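Nudix Hydrolase, RenU (Mycolicibacterium smegmatis, PDB 6UUF) is a Nudix-family hydrolase, a putative MutT3 mutator protein that probably uses magnesium to cleave nucleoside-diphosphate-linked substrates such as NADH. Local coordinates at residues Q42-P46 and W47-G51; W150-L153 and R154-T157. The protein carries 3 engineered substitutions. All coordinates share one frame; numbering follows the deposited sequence.

Contact 1: Q42-P46 and W47-G51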
# COMPACT_ATOMS: atom_id res chain seq x y z
N GLN A 42 -6.06 -5.22 -1.69
CA GLN A 42 -6.02 -6.42 -0.92
C GLN A 42 -7.14 -6.41 0.12
O GLN A 42 -7.28 -5.45 0.89
CB GLN A 42 -4.68 -6.53 -0.23
CG GLN A 42 -4.44 -7.88 0.42
CD GLN A 42 -3.22 -7.84 1.30
OE1 GLN A 42 -3.09 -6.95 2.13
NE2 GLN A 42 -2.34 -8.82 1.14
N HIS A 43 -7.94 -7.49 0.11
CA HIS A 43 -8.97 -7.73 1.11
C HIS A 43 -8.32 -8.49 2.26
O HIS A 43 -7.77 -9.58 2.07
CB HIS A 43 -10.07 -8.58 0.52
CG HIS A 43 -11.26 -8.72 1.42
ND1 HIS A 43 -11.89 -7.64 2.00
CD2 HIS A 43 -11.94 -9.82 1.83
CE1 HIS A 43 -12.91 -8.07 2.73
NE2 HIS A 43 -12.96 -9.39 2.64
N ARG A 44 -8.41 -7.94 3.46
CA ARG A 44 -7.60 -8.45 4.54
C ARG A 44 -8.35 -9.65 5.15
O ARG A 44 -9.55 -9.55 5.45
CB ARG A 44 -7.31 -7.34 5.56
CG ARG A 44 -6.87 -5.99 4.95
CD ARG A 44 -5.40 -5.85 4.64
NE ARG A 44 -4.79 -4.92 5.59
CZ ARG A 44 -4.13 -5.26 6.70
NH1 ARG A 44 -3.94 -6.54 7.05
NH2 ARG A 44 -3.64 -4.28 7.47
N ALA A 45 -7.67 -10.79 5.25
CA ALA A 45 -8.27 -11.98 5.90
C ALA A 45 -8.63 -11.63 7.36
O ALA A 45 -7.80 -11.02 8.01
CB ALA A 45 -7.29 -13.16 5.85
N PRO A 46 -9.86 -11.95 7.84
CA PRO A 46 -10.27 -11.75 9.27
C PRO A 46 -9.25 -12.04 10.40
O PRO A 46 -9.20 -11.27 11.37
CB PRO A 46 -11.50 -12.66 9.40
CG PRO A 46 -12.15 -12.47 8.05
CD PRO A 46 -11.04 -12.28 7.02
N TRP A 47 -8.42 -13.09 10.23
CA TRP A 47 -7.33 -13.36 11.19
C TRP A 47 -6.18 -12.35 11.21
O TRP A 47 -5.40 -12.38 12.14
CB TRP A 47 -6.74 -14.78 11.05
CG TRP A 47 -6.21 -15.21 9.70
CD1 TRP A 47 -6.83 -16.06 8.83
CD2 TRP A 47 -4.94 -14.87 9.10
NE1 TRP A 47 -6.05 -16.25 7.72
CE2 TRP A 47 -4.89 -15.54 7.84
CE3 TRP A 47 -3.86 -14.06 9.48
CZ2 TRP A 47 -3.78 -15.42 6.95
CZ3 TRP A 47 -2.75 -13.93 8.59
CH2 TRP A 47 -2.72 -14.63 7.34
N SER A 48 -6.04 -11.49 10.18
CA SER A 48 -5.00 -10.44 10.13
C SER A 48 -5.52 -9.09 10.65
O SER A 48 -6.75 -8.91 10.88
CB SER A 48 -4.42 -10.29 8.71
OG SER A 48 -5.30 -9.60 7.82
N HIS A 49 -4.56 -8.17 10.83
CA HIS A 49 -4.82 -6.79 11.31
C HIS A 49 -5.85 -6.09 10.42
O HIS A 49 -5.63 -5.86 9.22
CB HIS A 49 -3.50 -5.95 11.38
CG HIS A 49 -3.65 -4.62 12.06
ND1 HIS A 49 -3.92 -3.46 11.37
CD2 HIS A 49 -3.52 -4.27 13.36
CE1 HIS A 49 -3.98 -2.45 12.22
NE2 HIS A 49 -3.75 -2.91 13.44
N GLN A 50 -7.00 -5.78 11.03
CA GLN A 50 -8.10 -5.13 10.35
C GLN A 50 -8.65 -6.02 9.21
O GLN A 50 -8.94 -5.55 8.11
CB GLN A 50 -7.64 -3.74 9.87
CG GLN A 50 -8.64 -2.63 10.12
CD GLN A 50 -8.61 -2.13 11.55
OE1 GLN A 50 -7.78 -1.29 11.90
NE2 GLN A 50 -9.52 -2.62 12.36
N GLY A 51 -8.77 -7.32 9.50
CA GLY A 51 -9.40 -8.29 8.59
C GLY A 51 -10.86 -7.95 8.31
O GLY A 51 -11.57 -7.51 9.21
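Ala45 and Ser48 close a type I beta turn, and a type II turn from Ser48 to Gly51 follows at once, so that two successive turns reverse the chain between strands 37-44 and 54-60 of the Nudix-fold sheet. The hydrogen bonding centres on one carbonyl. Ala45 O accepts from Ser48 N at 2.8 Å, a donor standing well above the carbonyl plane, and also from Ser48 OG at 2.9 Å, which lies in that plane on a lone pair. The hydroxyl reaches it because chi1 of 75° sets OG between the backbone N and the carbonyl carbon of Ser48. In the second turn Gly51 N bonds back to Ser48 O, and Gly51 CA makes a CA-H...O contact with Ala45 O at 3.2 Å.

Arg44, at the end of strand 37-44, bends at chi2 and chi3 and brings one face of its guanidinium over His49 O. Arg44 NH1 lies 2.8 Å from His49 O, but the poor angle rules out a hydrogen bond; the attraction is probably electrostatic. Arg44 NH2 approaches the edge of the His49 ring, the two planes 26° apart, and Glu125 offers NH1 a long, weak ion pair. A leucine in place of Arg44 would probably leave the His49 carbonyl without the positive charge that lies against it.

The apolar contact is between Ala45 and Trp47: Ala45 CB sits over one face of the Trp47 five-membered ring in a CH-pi contact, 4.0 Å from the centroid and displaced toward the rim near NE1.

Contact 2: W150-L153 and R154-T157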
# COMPACT_ATOMS: atom_id res chain seq x y z
N TRP A 150 -7.03 8.23 1.52
CA TRP A 150 -7.38 7.97 0.14
C TRP A 150 -7.58 9.23 -0.68
O TRP A 150 -7.05 9.33 -1.79
CB TRP A 150 -8.59 7.02 0.06
CG TRP A 150 -9.04 6.73 -1.36
CD1 TRP A 150 -10.27 6.98 -1.91
CD2 TRP A 150 -8.22 6.23 -2.41
NE1 TRP A 150 -10.28 6.62 -3.22
CE2 TRP A 150 -9.03 6.14 -3.56
CE3 TRP A 150 -6.88 5.80 -2.47
CZ2 TRP A 150 -8.55 5.66 -4.78
CZ3 TRP A 150 -6.40 5.32 -3.70
CH2 TRP A 150 -7.24 5.26 -4.84
N GLN A 151 -8.32 10.21 -0.17
CA GLN A 151 -8.61 11.40 -1.00
C GLN A 151 -7.32 12.11 -1.35
O GLN A 151 -7.12 12.53 -2.49
CB GLN A 151 -9.60 12.36 -0.32
CG GLN A 151 -9.73 13.77 -0.95
CD GLN A 151 -10.10 13.83 -2.45
OE1 GLN A 151 -10.68 12.90 -3.03
NE2 GLN A 151 -9.76 14.97 -3.08
N ARG A 152 -6.44 12.23 -0.35
CA ARG A 152 -5.14 12.83 -0.56
C ARG A 152 -4.32 12.06 -1.62
O ARG A 152 -3.82 12.68 -2.56
CB ARG A 152 -4.40 12.96 0.75
CG ARG A 152 -3.18 13.88 0.69
CD ARG A 152 -3.52 15.38 0.53
NE ARG A 152 -2.29 16.15 0.25
CZ ARG A 152 -1.95 16.75 -0.90
NH1 ARG A 152 -2.76 16.76 -1.97
NH2 ARG A 152 -0.78 17.37 -0.97
N LEU A 153 -4.27 10.72 -1.52
CA LEU A 153 -3.62 9.92 -2.58
C LEU A 153 -4.21 10.15 -3.95
O LEU A 153 -3.47 10.14 -4.93
CB LEU A 153 -3.70 8.41 -2.27
CG LEU A 153 -2.79 8.04 -1.13
CD1 LEU A 153 -3.14 6.70 -0.54
CD2 LEU A 153 -1.34 8.06 -1.60
N ARG A 154 -5.53 10.30 -4.05
CA ARG A 154 -6.13 10.61 -5.35
C ARG A 154 -5.64 11.92 -5.94
O ARG A 154 -5.39 12.01 -7.15
CB ARG A 154 -7.63 10.68 -5.19
CG ARG A 154 -8.24 9.32 -5.03
CD ARG A 154 -8.83 8.90 -6.35
NE ARG A 154 -10.22 9.27 -6.40
CZ ARG A 154 -10.98 9.19 -7.49
NH1 ARG A 154 -10.48 8.82 -8.68
NH2 ARG A 154 -12.25 9.50 -7.37
N GLU A 155 -5.53 12.94 -5.08
CA GLU A 155 -5.04 14.26 -5.53
C GLU A 155 -3.60 14.10 -6.08
O GLU A 155 -3.25 14.59 -7.14
CB GLU A 155 -5.09 15.28 -4.39
CG GLU A 155 -6.51 15.62 -3.98
CD GLU A 155 -6.67 16.42 -2.68
OE1 GLU A 155 -5.68 16.70 -1.96
OE2 GLU A 155 -7.84 16.76 -2.37
N VAL A 156 -2.80 13.36 -5.35
CA VAL A 156 -1.47 13.03 -5.82
C VAL A 156 -1.49 12.18 -7.08
O VAL A 156 -0.78 12.47 -8.02
CB VAL A 156 -0.65 12.31 -4.75
CG1 VAL A 156 0.70 11.87 -5.29
CG2 VAL A 156 -0.46 13.24 -3.55
N THR A 157 -2.28 11.14 -7.14
CA THR A 157 -2.23 10.31 -8.36
C THR A 157 -2.61 11.13 -9.60
O THR A 157 -2.06 10.91 -10.68
CB THR A 157 -3.11 9.04 -8.25
OG1 THR A 157 -4.41 9.44 -7.86
CG2 THR A 157 -2.56 8.07 -7.20
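The torsions of Trp150 and Arg154 turn them onto each other across one turn of helix 144-158, in an i to i+4 pairing on a helix that packs against the Nudix-fold sheet. Trp150 holds CG opposite its backbone N (chi1 179°), while Arg154 sets CG opposite its carbonyl carbon (chi1 -74°) and then bends at chi2 and chi3. Arg154 CG thereby comes over one face of the Trp150 six-membered ring, 3.9 Å from the centroid, in a CH-pi contact. Arg154 CD continues above the same face, near its rim, 3.6 Å from Trp150 CZ2. The guanidinium runs on past the ring, nearly parallel to it, to a salt bridge with Asp135, which ties the helix to the loop after strand 126-133.

On the exposed flank, Glu155 is held by two residues of the preceding turn, each using a different carboxylate oxygen. Arg152 NH1 forms a salt bridge with Glu155 OE1 at 2.9 Å, meeting its anti lone pair. Gln151 NE2 donates to Glu155 OE2 at 2.7 Å, also from the anti side but out of the carboxylate plane, and the amide stands almost upright to the carboxylate. Gripped at both oxygens, the carboxylate is probably restrained from turning.

On the sheet-facing side Leu153 and Val156 reach strands 87-98 and 104-113, and Thr157 reaches Ile111 and Leu27 on strands 104-113 and 23-31. The backbone keeps i to i+4 bonds: Arg154 N reaches Trp150 O at 2.9 Å, Val156 N reaches Arg152 O, and Thr157 N donates to Leu153 O at 2.7 Å.

In the fold
Contact 1 and contact 2 occupy separate parts of a single Nudix-fold chain, with centres 23 Å apart and nearest atoms about 11 Å apart, so neither touches the other. They follow in series: the double turn of 42-51 closes well before helix 144-158 begins. The sheet connects them indirectly. Strand 37-44, which leads into contact 1, pairs with strand 23-31, whose Leu27 lies against Trp150 and Thr157 of contact 2. In Nudix hydrolases the catalytic magnesium site is built by the Nudix box, here most likely the end of strand 54-60, the following loop and helix 67-79. Neither contact lies in that segment; contact 1 leads into strand 54-60, which runs into it.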